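PDB 7DMB: putative methyltransferase from Emericella variicolor, which probably transfers methyl groups from S-adenosylmethionine as a trans-acting enzyme of calbistrin biosynthesis, and binds the by-product S-adenosylhomocysteine. Local coordinates for residues T43-S46 / Q47-P51. Numbering follows the deposited sequence.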
loop_
_atom_site.group_PDB
_atom_site.type_symbol
_atom_site.label_atom_id
_atom_site.label_comp_id
_atom_site.label_asym_id
_atom_site.label_seq_id
_atom_site.Cartn_x
_atom_site.Cartn_y
_atom_site.Cartn_z
ATOM N N THR A 43 0.393 -11.421 -23.008
ATOM C CA THR A 43 -0.555 -12.155 -22.201
ATOM C C THR A 43 -1.558 -11.171 -21.612
ATOM O O THR A 43 -1.155 -10.091 -21.162
ATOM C CB THR A 43 0.174 -12.931 -21.079
ATOM O OG1 THR A 43 1.172 -13.785 -21.663
ATOM C CG2 THR A 43 -0.799 -13.782 -20.266
ATOM N N PRO A 44 -2.855 -11.471 -21.633
ATOM C CA PRO A 44 -3.831 -10.561 -21.010
ATOM C C PRO A 44 -3.520 -10.344 -19.536
ATOM O O PRO A 44 -3.260 -11.291 -18.789
ATOM C CB PRO A 44 -5.168 -11.282 -21.199
ATOM C CG PRO A 44 -4.933 -12.266 -22.305
ATOM C CD PRO A 44 -3.489 -12.672 -22.206
ATOM N N VAL A 45 -3.543 -9.079 -19.117
ATOM C CA VAL A 45 -3.196 -8.771 -17.735
ATOM C C VAL A 45 -4.127 -9.490 -16.767
ATOM O O VAL A 45 -3.719 -9.853 -15.652
ATOM C CB VAL A 45 -3.192 -7.242 -17.519
ATOM C CG1 VAL A 45 -4.626 -6.654 -17.587
ATOM C CG2 VAL A 45 -2.477 -6.890 -16.214
ATOM N N SER A 46 -5.369 -9.759 -17.194
ATOM C CA SER A 46 -6.351 -10.398 -16.324
ATOM C C SER A 46 -5.914 -11.785 -15.869
ATOM O O SER A 46 -6.407 -12.277 -14.844
ATOM C CB SER A 46 -7.703 -10.479 -17.037
ATOM O OG SER A 46 -7.617 -11.280 -18.212
ATOM N N GLN A 47 -5.006 -12.426 -16.596
ATOM C CA GLN A 47 -4.461 -13.699 -16.155
ATOM C C GLN A 47 -3.285 -13.540 -15.198
ATOM O O GLN A 47 -2.858 -14.533 -14.600
ATOM C CB GLN A 47 -4.022 -14.542 -17.361
ATOM C CG GLN A 47 -5.043 -15.587 -17.781
ATOM C CD GLN A 47 -6.221 -14.965 -18.494
ATOM O OE1 GLN A 47 -7.373 -15.090 -18.057
ATOM N NE2 GLN A 47 -5.939 -14.269 -19.596
ATOM N N LEU A 48 -2.763 -12.328 -15.032
ATOM C CA LEU A 48 -1.511 -12.117 -14.316
ATOM C C LEU A 48 -1.643 -11.246 -13.077
ATOM O O LEU A 48 -0.960 -11.506 -12.082
ATOM C CB LEU A 48 -0.479 -11.504 -15.269
ATOM C CG LEU A 48 -0.221 -12.350 -16.516
ATOM C CD1 LEU A 48 0.626 -11.577 -17.510
ATOM C CD2 LEU A 48 0.449 -13.671 -16.124
ATOM N N LEU A 49 -2.469 -10.197 -13.128
ATOM C CA LEU A 49 -2.751 -9.312 -11.998
ATOM C C LEU A 49 -4.268 -9.153 -11.937
ATOM O O LEU A 49 -4.858 -8.549 -12.837
ATOM C CB LEU A 49 -2.065 -7.941 -12.158
ATOM C CG LEU A 49 -0.550 -7.826 -12.420
ATOM C CD1 LEU A 49 -0.148 -6.407 -12.881
ATOM C CD2 LEU A 49 0.261 -8.235 -11.187
ATOM N N HIS A 50 -4.910 -9.715 -10.917
ATOM C CA HIS A 50 -6.362 -9.627 -10.822
ATOM C C HIS A 50 -6.769 -9.668 -9.358
ATOM O O HIS A 50 -5.952 -9.983 -8.481
ATOM C CB HIS A 50 -7.044 -10.755 -11.610
ATOM C CG HIS A 50 -6.710 -12.123 -11.114
ATOM N ND1 HIS A 50 -7.332 -12.691 -10.022
ATOM C CD2 HIS A 50 -5.820 -13.042 -11.564
ATOM C CE1 HIS A 50 -6.835 -13.900 -9.817
ATOM N NE2 HIS A 50 -5.916 -14.137 -10.739
ATOM N N PRO A 51 -8.027 -9.339 -9.052
ATOM C CA PRO A 51 -8.502 -9.493 -7.670
ATOM C C PRO A 51 -8.533 -10.958 -7.262
ATOM O O PRO A 51 -8.751 -11.854 -8.083
ATOM C CB PRO A 51 -9.917 -8.895 -7.705
ATOM C CG PRO A 51 -9.943 -7.998 -8.921
ATOM C CD PRO A 51 -9.041 -8.696 -9.911
#
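Val45 O accepts two backbone N-H groups from the residues that follow it, and this shared acceptor holds a turn that redirects the chain from one two-stranded sheet to another. Leu49 N lies 2.8 Å from Val45 O in a nearly straight bond (N-H...O 173°) and approaches almost head-on to the carbonyl. Leu48 N reaches the same Val45 O at 2.7 Å but from above the carbonyl plane, so the two donors use different directions around one oxygen. One residue earlier, Gln47 N bonds to Pro44 O at 3.0 Å, again from above the plane. The two i to i+3 bonds close overlapping type I beta turns, to which the backbone torsions of Val45, Ser46 and Gln47 are suited; the i to i+4 bond closes a wider turn round them. Beyond it, His50 ND1 donates to Pro51 O at an unusually short 2.5 Å, which supports no more than that the imidazole is oriented toward this carbonyl oxygen, near the ring plane.

Side chains pack around this polar core. Thr43 turns CG2 anti to its backbone N (chi1 -56° for OG1), and that methyl meets Leu48 CD1 at 3.8 Å, the two side chains crossing at about a right angle. Val45 CG2 touches Leu49 CD1 more loosely, at 4.1 Å. On the exposed side, the chain of Gln47 bends at chi2 (74°) and brings NE2 alongside the ring of Pro44, 3.5 Å from Pro44 CB. Leu48 and Leu49 also pack on Leu189 of helix 187-196. The chemistry therefore implies a turn held by three backbone bonds of its own, whose extended ends pair elsewhere, Thr43 with Val32 and His50 with Glu185; its leucine face is buried against that helix, while Pro44, Ser46 and Gln47 are exposed, away from the S-adenosylhomocysteine pocket.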